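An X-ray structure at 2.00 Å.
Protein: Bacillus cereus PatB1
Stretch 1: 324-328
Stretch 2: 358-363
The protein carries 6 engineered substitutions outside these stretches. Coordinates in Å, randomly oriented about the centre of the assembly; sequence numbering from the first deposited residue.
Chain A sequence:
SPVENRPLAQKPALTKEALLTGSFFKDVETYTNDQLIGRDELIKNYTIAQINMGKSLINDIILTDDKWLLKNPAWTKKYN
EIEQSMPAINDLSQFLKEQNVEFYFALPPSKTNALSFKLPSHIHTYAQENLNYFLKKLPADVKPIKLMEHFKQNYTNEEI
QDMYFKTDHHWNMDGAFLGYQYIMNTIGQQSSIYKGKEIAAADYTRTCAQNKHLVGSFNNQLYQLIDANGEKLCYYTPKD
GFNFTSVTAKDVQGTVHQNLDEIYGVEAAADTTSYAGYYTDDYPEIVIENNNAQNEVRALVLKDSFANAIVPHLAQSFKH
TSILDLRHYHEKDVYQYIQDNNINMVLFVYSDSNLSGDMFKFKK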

ATOM      1  N   LEU A 324       1.445  10.088   2.842  1.00 19.62           N
ATOM      2  CA  LEU A 324       0.221  10.762   3.210  1.00 19.66           C
ATOM      3  C   LEU A 324      -0.951   9.796   3.137  1.00 21.22           C
ATOM      4  O   LEU A 324      -0.991   8.938   2.255  1.00 19.64           O
ATOM      5  CB  LEU A 324      -0.052  11.945   2.278  1.00 20.93           C
ATOM      6  CG  LEU A 324       0.963  13.092   2.239  1.00 23.55           C
ATOM      7  CD1 LEU A 324       0.392  14.297   1.430  1.00 22.39           C
ATOM      8  CD2 LEU A 324       1.348  13.508   3.637  1.00 22.77           C
ATOM      9  N   ASP A 325      -1.888   9.952   4.071  1.00 21.81           N
ATOM     10  CA  ASP A 325      -3.191   9.283   4.025  1.00 21.81           C
ATOM     11  C   ASP A 325      -4.283  10.350   3.852  1.00 20.39           C
ATOM     12  O   ASP A 325      -4.572  11.089   4.796  1.00 21.86           O
ATOM     13  CB  ASP A 325      -3.415   8.476   5.313  1.00 20.74           C
ATOM     14  CG  ASP A 325      -4.594   7.535   5.211  1.00 20.58           C
ATOM     15  OD1 ASP A 325      -5.664   7.997   4.822  1.00 20.77           O
ATOM     16  OD2 ASP A 325      -4.448   6.323   5.491  1.00 21.88           O
ATOM     17  N   LEU A 326      -4.880  10.449   2.668  1.00 20.21           N
ATOM     18  CA  LEU A 326      -5.790  11.569   2.386  1.00 21.37           C
ATOM     19  C   LEU A 326      -7.081  11.523   3.207  1.00 22.45           C
ATOM     20  O   LEU A 326      -7.834  12.487   3.217  1.00 23.49           O
ATOM     21  CB  LEU A 326      -6.143  11.637   0.886  1.00 22.02           C
ATOM     22  CG  LEU A 326      -4.976  11.880  -0.073  1.00 22.97           C
ATOM     23  CD1 LEU A 326      -5.391  11.841  -1.554  1.00 22.23           C
ATOM     24  CD2 LEU A 326      -4.249  13.184   0.244  1.00 23.11           C
ATOM     25  N   ARG A 327      -7.346  10.417   3.893  1.00 24.69           N
ATOM     26  CA  ARG A 327      -8.430  10.412   4.887  1.00 25.24           C
ATOM     27  C   ARG A 327      -8.116  11.335   6.058  1.00 26.62           C
ATOM     28  O   ARG A 327      -9.022  11.833   6.731  1.00 27.03           O
ATOM     29  CB  ARG A 327      -8.695   8.985   5.401  1.00 26.53           C
ATOM     30  CG  ARG A 327      -9.431   8.100   4.380  1.00 26.72           C
ATOM     31  CD  ARG A 327      -9.449   6.635   4.787  1.00 25.92           C
ATOM     32  NE  ARG A 327      -8.104   6.067   4.850  1.00 24.79           N
ATOM     33  CZ  ARG A 327      -7.855   4.806   5.194  1.00 26.88           C
ATOM     34  NH1 ARG A 327      -8.866   3.991   5.487  1.00 27.98           N
ATOM     35  NH2 ARG A 327      -6.609   4.347   5.235  1.00 24.54           N
ATOM     36  N   HIS A 328      -6.836  11.588   6.311  1.00 23.01           N
ATOM     37  CA  HIS A 328      -6.492  12.367   7.501  1.00 24.66           C
ATOM     38  C   HIS A 328      -5.671  13.621   7.257  1.00 25.16           C
ATOM     39  O   HIS A 328      -5.560  14.469   8.139  1.00 26.54           O
ATOM     40  CB  HIS A 328      -5.745  11.469   8.474  1.00 26.06           C
ATOM     41  CG  HIS A 328      -6.494  10.226   8.814  1.00 25.13           C
ATOM     42  ND1 HIS A 328      -7.626  10.233   9.606  1.00 25.37           N
ATOM     43  CD2 HIS A 328      -6.298   8.938   8.448  1.00 24.07           C
ATOM     44  CE1 HIS A 328      -8.077   9.000   9.732  1.00 26.28           C
ATOM     45  NE2 HIS A 328      -7.290   8.193   9.033  1.00 26.55           N
ATOM     46  N   ASP A 358     -13.783   9.223  -1.707  1.00 27.41           N
ATOM     47  CA  ASP A 358     -13.131  10.301  -0.946  1.00 27.93           C
ATOM     48  C   ASP A 358     -11.601  10.337  -1.012  1.00 27.08           C
ATOM     49  O   ASP A 358     -11.004  11.399  -0.883  1.00 27.59           O
ATOM     50  CB  ASP A 358     -13.565  10.232   0.526  1.00 27.88           C
ATOM     51  CG  ASP A 358     -15.025  10.540   0.701  1.00 29.90           C
ATOM     52  OD1 ASP A 358     -15.573  11.189  -0.197  1.00 32.50           O
ATOM     53  OD2 ASP A 358     -15.640  10.124   1.716  1.00 32.96           O
ATOM     54  N   MET A 359     -10.972   9.187  -1.215  1.00 24.42           N
ATOM     55  CA  MET A 359      -9.507   9.103  -1.236  1.00 23.27           C
ATOM     56  C   MET A 359      -8.930   9.530  -2.590  1.00 24.29           C
ATOM     57  O   MET A 359      -7.720   9.428  -2.847  1.00 23.47           O
ATOM     58  CB  MET A 359      -9.060   7.680  -0.856  1.00 23.12           C
ATOM     59  CG  MET A 359      -9.403   7.338   0.600  1.00 22.55           C
ATOM     60  SD  MET A 359      -8.560   5.925   1.359  1.00 22.00           S
ATOM     61  CE  MET A 359      -6.889   6.547   1.561  1.00 19.99           C
ATOM     62  N   PHE A 360      -9.806  10.043  -3.444  1.00 24.84           N
ATOM     63  CA  PHE A 360      -9.400  10.533  -4.745  1.00 25.59           C
ATOM     64  C   PHE A 360      -9.637  12.038  -4.863  1.00 26.39           C
ATOM     65  O   PHE A 360      -9.681  12.589  -5.967  1.00 26.84           O
ATOM     66  CB  PHE A 360     -10.134   9.749  -5.840  1.00 27.56           C
ATOM     67  CG  PHE A 360      -9.671   8.313  -5.953  1.00 26.40           C
ATOM     68  CD1 PHE A 360     -10.133   7.344  -5.066  1.00 26.98           C
ATOM     69  CD2 PHE A 360      -8.745   7.945  -6.923  1.00 27.36           C
ATOM     70  CE1 PHE A 360      -9.690   6.016  -5.154  1.00 27.89           C
ATOM     71  CE2 PHE A 360      -8.297   6.632  -7.030  1.00 26.36           C
ATOM     72  CZ  PHE A 360      -8.770   5.664  -6.146  1.00 28.27           C
ATOM     73  N   LYS A 361      -9.780  12.704  -3.717  1.00 24.89           N
ATOM     74  CA  LYS A 361      -9.828  14.164  -3.679  1.00 26.13           C
ATOM     75  C   LYS A 361      -8.410  14.766  -3.582  1.00 27.07           C
ATOM     76  O   LYS A 361      -7.799  14.758  -2.513  1.00 28.11           O
ATOM     77  CB  LYS A 361     -10.690  14.642  -2.508  1.00 27.07           C
ATOM     78  N   PHE A 362      -7.898  15.290  -4.698  1.00 27.40           N
ATOM     79  CA  PHE A 362      -6.498  15.735  -4.786  1.00 26.15           C
ATOM     80  C   PHE A 362      -6.371  17.248  -4.821  1.00 28.17           C
ATOM     81  O   PHE A 362      -5.296  17.805  -4.564  1.00 26.74           O
ATOM     82  CB  PHE A 362      -5.832  15.165  -6.036  1.00 26.20           C
ATOM     83  CG  PHE A 362      -5.903  13.666  -6.139  1.00 24.87           C
ATOM     84  CD1 PHE A 362      -5.865  12.882  -5.007  1.00 21.58           C
ATOM     85  CD2 PHE A 362      -6.011  13.047  -7.386  1.00 25.27           C
ATOM     86  CE1 PHE A 362      -5.934  11.498  -5.093  1.00 22.98           C
ATOM     87  CE2 PHE A 362      -6.081  11.662  -7.482  1.00 24.70           C
ATOM     88  CZ  PHE A 362      -6.044  10.884  -6.321  1.00 23.86           C
ATOM     89  N   LYS A 363      -7.483  17.892  -5.155  1.00 31.00           N
ATOM     90  CA  LYS A 363      -7.536  19.309  -5.464  1.00 34.18           C
ATOM     91  C   LYS A 363      -8.535  19.998  -4.550  1.00 37.61           C
ATOM     92  O   LYS A 363      -9.711  19.634  -4.539  1.00 39.49           O
ATOM     93  CB  LYS A 363      -7.934  19.518  -6.933  1.00 34.04           C
ATOM     94  CG  LYS A 363      -8.146  20.968  -7.309  1.00 39.70           C
ATOM     95  CD  LYS A 363      -6.842  21.620  -7.721  1.00 41.54           C
ATOM     96  CE  LYS A 363      -6.881  23.119  -7.476  1.00 45.40           C
ATOM     97  NZ  LYS A 363      -6.498  23.404  -6.064  1.00 45.84           N
TER

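Neither stretch offers the other a continuous strand or helix. Residues 325-328 turn tightly, with His328 N hydrogen-bonded to Asp325 O at 2.8 Å, while the second stretch opens with a short 3-10 segment at Asp358 and Met359, and Lys361 N reaches back to Asp358 O through a weak bond of 3.4 Å. The nearest CA atoms are those of Leu326 and Met359, 5.7 Å apart. Among the modelled atoms no hydrogen bond crosses, and what the coordinates record is packing; Lys361 is modelled only to CB. The small contact buries 257 Å² over both sides, with Met359 and Leu326 the most covered, at 94 and 83 Å².

Leu326 is the central apolar piece of the first stretch. Its CA-to-CB bond points toward the second stretch, and the m,t rotamer extends Leu326 CD1 to 3.6 Å from Phe362 CE1, at the edge of the ring and near its plane. Leu326 CD1 also lies 3.6 Å from Met359 O and 3.9 Å from Lys361 O, so a single methyl packs against both backbone and ring. Phe362 meets it although its own CA-to-CB bond points away: chi1 in the m well turns the ring so that its CE1 edge reaches the leucine methyl.

Met359 covers the other part of the contact. Its CB sets off sideways, but the flexible thioether chain, m,t,p, brings Met359 SD over one face of the Arg327 guanidinium, 3.5 Å from Arg327 NE, and Met359 CE to 3.8 Å from Asp325 OD1. A long, polarizable side chain suits this place, where it lies against a flat cation; SD is also hydrogen-bonded elsewhere in the structure.

That cation is held in position within its own stretch. Arg327 NE donates to Asp325 OD1 at 3.1 Å and Arg327 NH2 forms a salt bridge with Asp325 OD2 at 2.9 Å, answering the charge of the buried aspartate, while Arg327 N also donates to Asp325 OD1 at 3.1 Å. The rule is economical: fix the charged pair locally, then pack methionine against it.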